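Local coordinates for protein rifin (Plasmodium falciparum, PDB 7JZK) that binds, through its V2 domain, the LAIR1 ectodomain carried by antibody MGD21, and probably targets the immune receptor LAIR1 itself, at residues S59-I64 and A115-V120; A74-F79 and A87-R92; K93-V98 and D110-A115. All coordinates share one frame; numbering follows the deposited sequence.

Interaction 1 of 3, residues S59-I64 and A115-V120; sequences SDVTTI and AVTQLV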
ATOM      1  N   SER B  59      14.177 -14.945 -11.059  1.00 69.91           N
ATOM      2  CA  SER B  59      13.650 -15.714  -9.931  1.00 65.92           C
ATOM      3  C   SER B  59      14.055 -15.128  -8.577  1.00 58.95           C
ATOM      4  O   SER B  59      13.988 -15.825  -7.558  1.00 55.34           O
ATOM      5  CB  SER B  59      14.093 -17.174 -10.032  1.00 67.23           C
ATOM      6  OG  SER B  59      15.498 -17.250 -10.239  1.00 72.02           O
ATOM      7  N   ASP B  60      14.445 -13.853  -8.540  1.00 55.62           N
ATOM      8  CA  ASP B  60      14.934 -13.205  -7.321  1.00 62.28           C
ATOM      9  C   ASP B  60      13.747 -12.706  -6.496  1.00 60.00           C
ATOM     10  O   ASP B  60      13.425 -11.519  -6.459  1.00 57.24           O
ATOM     11  CB  ASP B  60      15.872 -12.058  -7.692  1.00 57.36           C
ATOM     12  CG  ASP B  60      16.537 -11.421  -6.483  1.00 63.27           C
ATOM     13  OD1 ASP B  60      16.270 -11.852  -5.332  1.00 63.69           O
ATOM     14  OD2 ASP B  60      17.304 -10.458  -6.692  1.00 60.30           O
ATOM     15  N   VAL B  61      13.142 -13.631  -5.755  1.00 57.07           N
ATOM     16  CA  VAL B  61      11.908 -13.315  -5.045  1.00 58.36           C
ATOM     17  C   VAL B  61      12.094 -12.108  -4.127  1.00 61.65           C
ATOM     18  O   VAL B  61      11.211 -11.247  -4.024  1.00 60.84           O
ATOM     19  CB  VAL B  61      11.431 -14.542  -4.256  1.00 54.29           C
ATOM     20  CG1 VAL B  61      10.430 -14.103  -3.212  1.00 56.26           C
ATOM     21  CG2 VAL B  61      10.880 -15.618  -5.199  1.00 52.95           C
ATOM     22  N   THR B  62      13.239 -12.017  -3.453  1.00 58.95           N
ATOM     23  CA  THR B  62      13.429 -10.960  -2.465  1.00 59.13           C
ATOM     24  C   THR B  62      13.459  -9.583  -3.110  1.00 59.85           C
ATOM     25  O   THR B  62      12.835  -8.636  -2.615  1.00 62.29           O
ATOM     26  CB  THR B  62      14.716 -11.202  -1.681  1.00 63.69           C
ATOM     27  OG1 THR B  62      14.583 -12.414  -0.934  1.00 72.37           O
ATOM     28  CG2 THR B  62      14.997 -10.044  -0.718  1.00 59.76           C
ATOM     29  N   THR B  63      14.192  -9.444  -4.210  1.00 63.75           N
ATOM     30  CA  THR B  63      14.321  -8.126  -4.816  1.00 62.49           C
ATOM     31  C   THR B  63      12.992  -7.655  -5.388  1.00 60.91           C
ATOM     32  O   THR B  63      12.581  -6.505  -5.182  1.00 63.32           O
ATOM     33  CB  THR B  63      15.394  -8.176  -5.900  1.00 62.44           C
ATOM     34  OG1 THR B  63      16.642  -8.547  -5.302  1.00 68.74           O
ATOM     35  CG2 THR B  63      15.525  -6.829  -6.635  1.00 55.79           C
ATOM     36  N   ILE B  64      12.292  -8.541  -6.086  1.00 56.25           N
ATOM     37  CA  ILE B  64      11.024  -8.151  -6.671  1.00 57.03           C
ATOM     38  C   ILE B  64      10.004  -7.836  -5.589  1.00 57.84           C
ATOM     39  O   ILE B  64       9.262  -6.856  -5.691  1.00 51.99           O
ATOM     40  CB  ILE B  64      10.531  -9.242  -7.623  1.00 54.23           C
ATOM     41  CG1 ILE B  64       9.091  -8.977  -8.001  1.00 58.53           C
ATOM     42  CG2 ILE B  64      10.603 -10.564  -6.964  1.00 60.78           C
ATOM     43  CD1 ILE B  64       8.560 -10.041  -8.864  1.00 63.67           C
ATOM     44  N   ALA B 115       3.175 -14.116  -2.123  1.00 49.81           N
ATOM     45  CA  ALA B 115       2.544 -14.092  -3.438  1.00 54.61           C
ATOM     46  C   ALA B 115       3.584 -14.263  -4.541  1.00 56.20           C
ATOM     47  O   ALA B 115       3.432 -15.100  -5.439  1.00 53.89           O
ATOM     48  CB  ALA B 115       1.768 -12.788  -3.620  1.00 47.60           C
ATOM     49  N   VAL B 116       4.682 -13.514  -4.451  1.00 49.67           N
ATOM     50  CA  VAL B 116       5.722 -13.588  -5.464  1.00 53.67           C
ATOM     51  C   VAL B 116       6.320 -14.976  -5.496  1.00 55.87           C
ATOM     52  O   VAL B 116       6.654 -15.498  -6.567  1.00 57.76           O
ATOM     53  CB  VAL B 116       6.787 -12.523  -5.163  1.00 54.66           C
ATOM     54  CG1 VAL B 116       8.057 -12.811  -5.922  1.00 54.01           C
ATOM     55  CG2 VAL B 116       6.254 -11.161  -5.491  1.00 51.99           C
ATOM     56  N   THR B 117       6.396 -15.626  -4.334  1.00 55.37           N
ATOM     57  CA  THR B 117       6.905 -16.986  -4.295  1.00 57.03           C
ATOM     58  C   THR B 117       6.022 -17.890  -5.134  1.00 60.23           C
ATOM     59  O   THR B 117       6.508 -18.620  -6.012  1.00 63.55           O
ATOM     60  CB  THR B 117       6.968 -17.487  -2.852  1.00 55.89           C
ATOM     61  OG1 THR B 117       7.943 -16.736  -2.108  1.00 51.77           O
ATOM     62  CG2 THR B 117       7.321 -18.972  -2.828  1.00 53.09           C
ATOM     63  N   GLN B 118       4.709 -17.798  -4.932  1.00 56.91           N
ATOM     64  CA  GLN B 118       3.833 -18.629  -5.747  1.00 56.36           C
ATOM     65  C   GLN B 118       3.975 -18.300  -7.229  1.00 63.57           C
ATOM     66  O   GLN B 118       4.021 -19.204  -8.072  1.00 64.64           O
ATOM     67  CB  GLN B 118       2.385 -18.450  -5.316  1.00 56.67           C
ATOM     68  CG  GLN B 118       2.153 -18.531  -3.825  1.00 62.08           C
ATOM     69  CD  GLN B 118       1.553 -19.851  -3.440  1.00 71.06           C
ATOM     70  OE1 GLN B 118       1.977 -20.898  -3.938  1.00 72.18           O
ATOM     71  NE2 GLN B 118       0.546 -19.819  -2.570  1.00 72.38           N
ATOM     72  N   LEU B 119       4.090 -17.015  -7.567  1.00 62.23           N
ATOM     73  CA  LEU B 119       4.119 -16.650  -8.981  1.00 61.77           C
ATOM     74  C   LEU B 119       5.381 -17.154  -9.681  1.00 63.17           C
ATOM     75  O   LEU B 119       5.314 -17.633 -10.819  1.00 60.93           O
ATOM     76  CB  LEU B 119       3.947 -15.136  -9.148  1.00 59.12           C
ATOM     77  CG  LEU B 119       2.534 -14.525  -9.104  1.00 59.06           C
ATOM     78  CD1 LEU B 119       1.718 -15.059 -10.244  1.00 59.21           C
ATOM     79  CD2 LEU B 119       1.778 -14.791  -7.829  1.00 58.71           C
ATOM     80  N   VAL B 120       6.536 -17.078  -9.018  1.00 65.51           N
ATOM     81  CA  VAL B 120       7.747 -17.584  -9.657  1.00 65.33           C
ATOM     82  C   VAL B 120       7.699 -19.099  -9.765  1.00 69.48           C
ATOM     83  O   VAL B 120       8.139 -19.678 -10.772  1.00 71.12           O
ATOM     84  CB  VAL B 120       9.008 -17.111  -8.909  1.00 62.19           C
ATOM     85  CG1 VAL B 120       8.950 -15.625  -8.663  1.00 63.40           C
ATOM     86  CG2 VAL B 120       9.172 -17.847  -7.597  1.00 68.22           C
TER
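Val61 and Val116 lie alongside each other and point in opposite directions, and the contact between helix 61-75 and helix 108-126 is built round this pair. Their CA atoms, 6.2 Å apart, are the closest CA pair between the two segments. In both valines CG1 stands anti to the backbone N, and Val61 CG1 meets Val116 CG1 at 3.8 Å. Val61 CG1 also touches Thr117 OG1, which it approaches obliquely. That hydroxyl is hydrogen-bonded to Thr113 O one turn back on its own helix. The other branch of Val61 runs obliquely across Val120. Val61 CG2 meets Val120 CG2 at 3.7 Å; that Val120 methyl lies between its own backbone N and carbonyl carbon. Ile64 comes one turn after Val61 and reaches Val116 tip to tip. Ile64 CG2 lies 3.6 Å from Val116 CG1, so Val116 CG1 touches both Val61 and Ile64. Asp60 points away and caps the start of helix 61-75 through a weak bond from Thr63 N to OD1. Thr63 OG1 hydrogen-bonds to Asp60 OD2 from above the carboxylate plane. On helix 13-39, Leu35 packs on Ile64 and Ile31 on Val120, so three helices share this core. The contact is held by methyl groups from residues one turn apart. The Thr117 hydroxyl is held by its own helix, so cohesion between the segments is essentially hydrophobic.

Interaction 2 of 3, residues A74-F79 and A87-R92; sequences ASCDAF and AFCDVR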
ATOM      1  N   ALA B  74       4.022   3.421  -1.902  1.00 45.57           N
ATOM      2  CA  ALA B  74       4.088   4.760  -2.491  1.00 42.95           C
ATOM      3  C   ALA B  74       2.872   5.146  -3.337  1.00 45.73           C
ATOM      4  O   ALA B  74       2.576   6.343  -3.461  1.00 46.01           O
ATOM      5  CB  ALA B  74       5.351   4.895  -3.333  1.00 41.42           C
ATOM      6  N   SER B  75       2.165   4.190  -3.943  1.00 43.38           N
ATOM      7  CA  SER B  75       1.119   4.539  -4.903  1.00 45.78           C
ATOM      8  C   SER B  75      -0.301   4.282  -4.398  1.00 47.20           C
ATOM      9  O   SER B  75      -1.260   4.497  -5.155  1.00 48.04           O
ATOM     10  CB  SER B  75       1.346   3.810  -6.241  1.00 46.44           C
ATOM     11  OG  SER B  75       1.700   2.451  -6.072  1.00 48.09           O
ATOM     12  N   CYS B  76      -0.465   3.814  -3.163  1.00 40.57           N
ATOM     13  CA  CYS B  76      -1.772   3.507  -2.598  1.00 39.46           C
ATOM     14  C   CYS B  76      -1.915   4.168  -1.241  1.00 34.67           C
ATOM     15  O   CYS B  76      -2.336   3.548  -0.266  1.00 38.83           O
ATOM     16  CB  CYS B  76      -1.971   2.011  -2.446  1.00 38.94           C
ATOM     17  SG  CYS B  76      -1.657   1.118  -3.941  1.00 43.10           S
ATOM     18  N   ASP B  77      -1.584   5.448  -1.159  1.00 38.44           N
ATOM     19  CA  ASP B  77      -1.530   6.143   0.119  1.00 41.61           C
ATOM     20  C   ASP B  77      -2.686   7.123   0.294  1.00 45.11           C
ATOM     21  O   ASP B  77      -3.438   7.427  -0.638  1.00 40.90           O
ATOM     22  CB  ASP B  77      -0.209   6.902   0.282  1.00 38.36           C
ATOM     23  CG  ASP B  77      -0.030   8.010  -0.744  1.00 49.55           C
ATOM     24  OD1 ASP B  77      -0.121   7.757  -1.973  1.00 55.01           O
ATOM     25  OD2 ASP B  77       0.128   9.170  -0.306  1.00 52.09           O
ATOM     26  N   ALA B  78      -2.799   7.639   1.529  1.00 41.12           N
ATOM     27  CA  ALA B  78      -3.868   8.563   1.871  1.00 40.55           C
ATOM     28  C   ALA B  78      -3.545   9.998   1.467  1.00 40.61           C
ATOM     29  O   ALA B  78      -4.464  10.810   1.335  1.00 47.68           O
ATOM     30  CB  ALA B  78      -4.169   8.476   3.384  1.00 38.65           C
ATOM     31  N   PHE B  79      -2.265  10.329   1.278  1.00 44.85           N
ATOM     32  CA  PHE B  79      -1.824  11.687   0.945  1.00 50.81           C
ATOM     33  C   PHE B  79      -1.941  12.040  -0.536  1.00 50.76           C
ATOM     34  O   PHE B  79      -2.203  13.199  -0.868  1.00 54.18           O
ATOM     35  CB  PHE B  79      -0.357  11.871   1.332  1.00 51.70           C
ATOM     36  CG  PHE B  79      -0.094  11.764   2.790  1.00 50.82           C
ATOM     37  CD1 PHE B  79       0.444  10.606   3.326  1.00 49.78           C
ATOM     38  CD2 PHE B  79      -0.428  12.808   3.642  1.00 55.73           C
ATOM     39  CE1 PHE B  79       0.680  10.501   4.700  1.00 48.56           C
ATOM     40  CE2 PHE B  79      -0.189  12.718   5.009  1.00 50.70           C
ATOM     41  CZ  PHE B  79       0.361  11.560   5.536  1.00 47.83           C
ATOM     42  N   ALA B  87      -6.563  -1.195  -9.199  1.00 35.78           N
ATOM     43  CA  ALA B  87      -6.435  -2.665  -9.199  1.00 39.25           C
ATOM     44  C   ALA B  87      -5.185  -3.124  -8.457  1.00 41.91           C
ATOM     45  O   ALA B  87      -5.240  -4.166  -7.809  1.00 40.18           O
ATOM     46  CB  ALA B  87      -6.435  -3.154 -10.606  1.00 30.76           C
ATOM     47  N   PHE B  88      -4.094  -2.397  -8.609  1.00 42.09           N
ATOM     48  CA  PHE B  88      -2.862  -2.694  -7.875  1.00 40.01           C
ATOM     49  C   PHE B  88      -3.077  -2.573  -6.372  1.00 42.92           C
ATOM     50  O   PHE B  88      -2.744  -3.481  -5.615  1.00 39.47           O
ATOM     51  CB  PHE B  88      -1.752  -1.736  -8.339  1.00 40.51           C
ATOM     52  CG  PHE B  88      -0.430  -1.920  -7.645  1.00 41.12           C
ATOM     53  CD1 PHE B  88       0.079  -3.187  -7.397  1.00 40.83           C
ATOM     54  CD2 PHE B  88       0.329  -0.823  -7.285  1.00 40.04           C
ATOM     55  CE1 PHE B  88       1.332  -3.348  -6.784  1.00 36.41           C
ATOM     56  CE2 PHE B  88       1.575  -0.981  -6.660  1.00 37.64           C
ATOM     57  CZ  PHE B  88       2.068  -2.245  -6.408  1.00 37.21           C
ATOM     58  N   CYS B  89      -3.709  -1.492  -5.929  1.00 37.88           N
ATOM     59  CA  CYS B  89      -3.972  -1.317  -4.508  1.00 44.30           C
ATOM     60  C   CYS B  89      -4.981  -2.343  -4.008  1.00 41.67           C
ATOM     61  O   CYS B  89      -4.838  -2.859  -2.898  1.00 38.69           O
ATOM     62  CB  CYS B  89      -4.467   0.116  -4.279  1.00 41.26           C
ATOM     63  SG  CYS B  89      -3.347   1.326  -5.042  1.00 42.23           S
ATOM     64  N   ASP B  90      -5.905  -2.755  -4.867  1.00 37.94           N
ATOM     65  CA  ASP B  90      -6.941  -3.733  -4.541  1.00 41.58           C
ATOM     66  C   ASP B  90      -6.342  -5.074  -4.120  1.00 44.16           C
ATOM     67  O   ASP B  90      -6.997  -5.835  -3.399  1.00 44.03           O
ATOM     68  CB  ASP B  90      -7.870  -3.898  -5.767  1.00 43.95           C
ATOM     69  CG  ASP B  90      -9.031  -4.882  -5.533  1.00 48.67           C
ATOM     70  OD1 ASP B  90      -8.921  -6.055  -5.954  1.00 40.79           O
ATOM     71  OD2 ASP B  90     -10.057  -4.484  -4.927  1.00 49.60           O
ATOM     72  N   VAL B  91      -5.092  -5.352  -4.514  1.00 41.08           N
ATOM     73  CA  VAL B  91      -4.406  -6.581  -4.121  1.00 44.04           C
ATOM     74  C   VAL B  91      -4.267  -6.682  -2.609  1.00 41.12           C
ATOM     75  O   VAL B  91      -4.239  -7.789  -2.054  1.00 41.53           O
ATOM     76  CB  VAL B  91      -3.035  -6.663  -4.816  1.00 44.99           C
ATOM     77  CG1 VAL B  91      -2.254  -7.918  -4.373  1.00 39.30           C
ATOM     78  CG2 VAL B  91      -3.236  -6.675  -6.303  1.00 46.42           C
ATOM     79  N   ARG B  92      -4.219  -5.544  -1.914  1.00 41.55           N
ATOM     80  CA  ARG B  92      -4.183  -5.581  -0.453  1.00 42.08           C
ATOM     81  C   ARG B  92      -5.380  -6.331   0.112  1.00 40.82           C
ATOM     82  O   ARG B  92      -5.291  -6.925   1.192  1.00 37.54           O
ATOM     83  CB  ARG B  92      -4.135  -4.162   0.102  1.00 37.38           C
ATOM     84  CG  ARG B  92      -2.761  -3.578   0.094  1.00 32.93           C
ATOM     85  CD  ARG B  92      -2.841  -2.144   0.483  1.00 33.30           C
ATOM     86  NE  ARG B  92      -1.524  -1.555   0.631  1.00 30.23           N
ATOM     87  CZ  ARG B  92      -1.339  -0.259   0.804  1.00 34.76           C
ATOM     88  NH1 ARG B  92      -2.394   0.536   0.834  1.00 34.70           N
ATOM     89  NH2 ARG B  92      -0.117   0.238   0.941  1.00 39.72           N
TER
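The Phe88 ring receives Ser75 OG at its edge, in the ring plane, 3.5 Å from Phe88 CE2. The Ser75 hydroxyl is itself hydrogen-bonded to Gln71 O one turn back. Cys76 SG approaches the same ring obliquely, 5.1 Å from its centroid, as a sulfur-aromatic contact. The second flat group is the Arg92 guanidinium, with Cys76 CB over one face. Arg92 NH1 donates to Cys76 O at 3.2 Å, with an N-H...O angle of 140°. The bond meets a lone pair in the carbonyl plane, but the oxygen is tilted from the guanidinium plane. Arg92 is extended from CG to NE, which carries its head to the Cys76 carbonyl. The covalent link is the disulfide, with Cys76 SG to Cys89 SG 2.0 Å and chi3 -79°. Both sulfurs stand anti to their own carbonyl carbons, with chi1 near -50°. This bond ties the chain leaving helix 61-75 to helix 86-94. On the LAIR1 chain, Tyr43 O bonds Arg92 NH1, Tyr45 makes a cation-pi contact with Arg92, and other residues hydrogen-bond Ala78 N and Phe79 O, so the disulfide lies beside residues that contact the LAIR1 chain. Within the fold, Arg92 NE bonds Gln108 OE1, Phe88 packs on Met72 of helix 61-75 and Phe39 of helix 13-39, and Val91 covers Tyr38 of the latter.

Interaction 3 of 3, residues K93-V98 and D110-A115; sequences KTLRIV and DAITGA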
ATOM      1  N   LYS B  93      -6.517  -6.286  -0.586  1.00 40.27           N
ATOM      2  CA  LYS B  93      -7.680  -7.028  -0.124  1.00 41.84           C
ATOM      3  C   LYS B  93      -7.522  -8.513  -0.389  1.00 45.95           C
ATOM      4  O   LYS B  93      -7.874  -9.336   0.461  1.00 53.48           O
ATOM      5  CB  LYS B  93      -8.938  -6.479  -0.800  1.00 40.99           C
ATOM      6  CG  LYS B  93     -10.186  -7.347  -0.700  1.00 47.64           C
ATOM      7  CD  LYS B  93     -10.364  -8.307  -1.907  1.00 54.54           C
ATOM      8  CE  LYS B  93     -10.078  -7.587  -3.241  1.00 67.16           C
ATOM      9  NZ  LYS B  93      -9.792  -8.431  -4.461  1.00 58.46           N
ATOM     10  N   THR B  94      -6.887  -8.867  -1.497  1.00 47.63           N
ATOM     11  CA  THR B  94      -6.640 -10.268  -1.785  1.00 47.04           C
ATOM     12  C   THR B  94      -5.693 -10.870  -0.752  1.00 44.57           C
ATOM     13  O   THR B  94      -5.936 -11.961  -0.234  1.00 51.27           O
ATOM     14  CB  THR B  94      -6.061 -10.388  -3.194  1.00 50.14           C
ATOM     15  OG1 THR B  94      -6.914  -9.691  -4.118  1.00 48.72           O
ATOM     16  CG2 THR B  94      -5.951 -11.848  -3.603  1.00 50.62           C
ATOM     17  N   LEU B  95      -4.624 -10.160  -0.414  1.00 44.78           N
ATOM     18  CA  LEU B  95      -3.644 -10.679   0.534  1.00 48.20           C
ATOM     19  C   LEU B  95      -4.022 -10.442   1.990  1.00 50.59           C
ATOM     20  O   LEU B  95      -3.132 -10.532   2.840  1.00 50.70           O
ATOM     21  CB  LEU B  95      -2.262 -10.074   0.251  1.00 48.54           C
ATOM     22  CG  LEU B  95      -1.757 -10.292  -1.185  1.00 46.54           C
ATOM     23  CD1 LEU B  95      -0.370  -9.711  -1.411  1.00 42.62           C
ATOM     24  CD2 LEU B  95      -1.783 -11.776  -1.492  1.00 39.76           C
ATOM     25  N   ARG B  96      -5.286 -10.090   2.273  1.00 50.30           N
ATOM     26  CA  ARG B  96      -5.775  -9.777   3.619  1.00 47.87           C
ATOM     27  C   ARG B  96      -4.835  -8.801   4.321  1.00 47.20           C
ATOM     28  O   ARG B  96      -4.467  -8.969   5.488  1.00 53.15           O
ATOM     29  CB  ARG B  96      -6.022 -11.038   4.460  1.00 44.36           C
ATOM     30  CG  ARG B  96      -7.274 -11.825   4.041  1.00 50.13           C
ATOM     31  CD  ARG B  96      -7.011 -13.319   3.977  1.00 59.25           C
ATOM     32  NE  ARG B  96      -6.106 -13.637   2.876  1.00 72.47           N
ATOM     33  CZ  ARG B  96      -5.759 -14.869   2.515  1.00 77.84           C
ATOM     34  NH1 ARG B  96      -4.926 -15.051   1.493  1.00 69.32           N
ATOM     35  NH2 ARG B  96      -6.244 -15.914   3.176  1.00 78.60           N
ATOM     36  N   ILE B  97      -4.456  -7.752   3.596  1.00 40.58           N
ATOM     37  CA  ILE B  97      -3.598  -6.713   4.154  1.00 43.69           C
ATOM     38  C   ILE B  97      -4.418  -5.544   4.691  1.00 42.50           C
ATOM     39  O   ILE B  97      -3.915  -4.770   5.524  1.00 36.66           O
ATOM     40  CB  ILE B  97      -2.581  -6.223   3.100  1.00 41.36           C
ATOM     41  CG1 ILE B  97      -1.753  -7.377   2.557  1.00 42.98           C
ATOM     42  CG2 ILE B  97      -1.621  -5.208   3.675  1.00 37.38           C
ATOM     43  CD1 ILE B  97      -0.754  -6.899   1.522  1.00 42.23           C
ATOM     44  N   VAL B  98      -5.673  -5.410   4.271  1.00 43.19           N
ATOM     45  CA  VAL B  98      -6.478  -4.300   4.743  1.00 44.00           C
ATOM     46  C   VAL B  98      -6.853  -4.569   6.189  1.00 38.07           C
ATOM     47  O   VAL B  98      -6.972  -5.723   6.618  1.00 36.73           O
ATOM     48  CB  VAL B  98      -7.722  -4.120   3.851  1.00 46.05           C
ATOM     49  CG1 VAL B  98      -7.301  -3.858   2.414  1.00 41.41           C
ATOM     50  CG2 VAL B  98      -8.564  -5.373   3.885  1.00 39.52           C
ATOM     51  N   ASP B 110       5.487  -9.182   3.790  1.00 47.97           N
ATOM     52  CA  ASP B 110       5.415 -10.633   3.934  1.00 53.46           C
ATOM     53  C   ASP B 110       4.366 -11.248   3.016  1.00 49.38           C
ATOM     54  O   ASP B 110       4.627 -12.251   2.353  1.00 49.09           O
ATOM     55  CB  ASP B 110       5.167 -10.965   5.416  1.00 54.09           C
ATOM     56  CG  ASP B 110       6.300 -10.430   6.306  1.00 61.86           C
ATOM     57  OD1 ASP B 110       7.421 -10.250   5.778  1.00 58.03           O
ATOM     58  OD2 ASP B 110       6.081 -10.093   7.489  1.00 65.07           O
ATOM     59  N   ALA B 111       3.187 -10.650   2.927  1.00 51.61           N
ATOM     60  CA  ALA B 111       2.156 -11.182   2.037  1.00 48.57           C
ATOM     61  C   ALA B 111       2.605 -11.076   0.576  1.00 47.61           C
ATOM     62  O   ALA B 111       2.410 -11.995  -0.218  1.00 45.35           O
ATOM     63  CB  ALA B 111       0.829 -10.440   2.274  1.00 46.29           C
ATOM     64  N   ILE B 112       3.272  -9.983   0.224  1.00 42.94           N
ATOM     65  CA  ILE B 112       3.768  -9.835  -1.128  1.00 50.48           C
ATOM     66  C   ILE B 112       4.808 -10.905  -1.410  1.00 53.03           C
ATOM     67  O   ILE B 112       4.839 -11.473  -2.493  1.00 50.26           O
ATOM     68  CB  ILE B 112       4.338  -8.425  -1.334  1.00 46.26           C
ATOM     69  CG1 ILE B 112       3.222  -7.413  -1.174  1.00 45.72           C
ATOM     70  CG2 ILE B 112       5.035  -8.304  -2.726  1.00 46.92           C
ATOM     71  CD1 ILE B 112       3.708  -6.002  -1.057  1.00 48.04           C
ATOM     72  N   THR B 113       5.680 -11.179  -0.438  1.00 54.55           N
ATOM     73  CA  THR B 113       6.718 -12.193  -0.580  1.00 53.21           C
ATOM     74  C   THR B 113       6.092 -13.551  -0.837  1.00 54.66           C
ATOM     75  O   THR B 113       6.475 -14.251  -1.772  1.00 52.82           O
ATOM     76  CB  THR B 113       7.594 -12.206   0.689  1.00 56.06           C
ATOM     77  OG1 THR B 113       8.285 -10.949   0.808  1.00 53.36           O
ATOM     78  CG2 THR B 113       8.603 -13.353   0.694  1.00 55.91           C
ATOM     79  N   GLY B 114       5.076 -13.913  -0.068  1.00 50.81           N
ATOM     80  CA  GLY B 114       4.419 -15.182  -0.325  1.00 50.86           C
ATOM     81  C   GLY B 114       3.781 -15.229  -1.702  1.00 53.10           C
ATOM     82  O   GLY B 114       3.872 -16.242  -2.408  1.00 56.78           O
ATOM     83  N   ALA B 115       3.175 -14.116  -2.123  1.00 49.81           N
ATOM     84  CA  ALA B 115       2.544 -14.092  -3.438  1.00 54.61           C
ATOM     85  C   ALA B 115       3.584 -14.263  -4.541  1.00 56.20           C
ATOM     86  O   ALA B 115       3.432 -15.100  -5.439  1.00 53.89           O
ATOM     87  CB  ALA B 115       1.768 -12.788  -3.620  1.00 47.60           C
TER
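The closest CA pair is Leu95 and Ala111, 6.0 Å apart, where the chain leaving helix 86-94 passes helix 108-126. Leu95 is the main side chain of the contact. Leu95 CB meets Ala111 CB at 3.7 Å, and the leucine CG lies beside the backbone N, anti to the carbonyl carbon. The two terminal methyls then part along the opposing helix. Leu95 CD1 comes to 3.8 Å from Ala111 O and within 4.3 Å of Ile112 CG1. Leu95 CD2 turns to Ala115 CB, one turn further along. Helix 86-94 ends here in a Schellman motif. Arg96, with positive phi (48°), is its C-prime residue, and its N bonds to Lys93 O while Ile97 N bonds to Arg92 O. This turn places Leu95 and Ile97 on the same side, so both point at helix 108-126. Ile97 is drawn out with chi2 at 180°, and Ile97 CD1 reaches Ala111 CB at 4.0 Å. The alanine methyl is thus touched by both residues, and a small residue here is consistent with the close approach of the CA atoms. Tyr38 of helix 13-39 packs on Leu95, and Ile112 continues to Ile68 and Met72 of helix 61-75. Ile97 also packs on Tyr45 of the LAIR1 chain, and Ile97 O accepts a weak hydrogen bond from Arg36 of that chain.

How the interactions relate
Interaction 1 joins helix 61-75 to helix 108-126, and the other two contacts are nested inside the loop it closes. Interaction 2 comes first along the chain, between the end of helix 61-75 and helix 86-94. Interaction 3 follows in series, from the end of helix 86-94 to helix 108-126. The centres of interactions 2 and 3 are about 12 Å apart, and those of interactions 1 and 3 about 13 Å. The centres of interactions 1 and 2 are about 20 Å apart, and their nearest atoms about 6 Å. Ala115 belongs to both interactions 1 and 3. Together they link three successive helices of the V2 domain, with interactions 2 and 3 at the LAIR1-facing end.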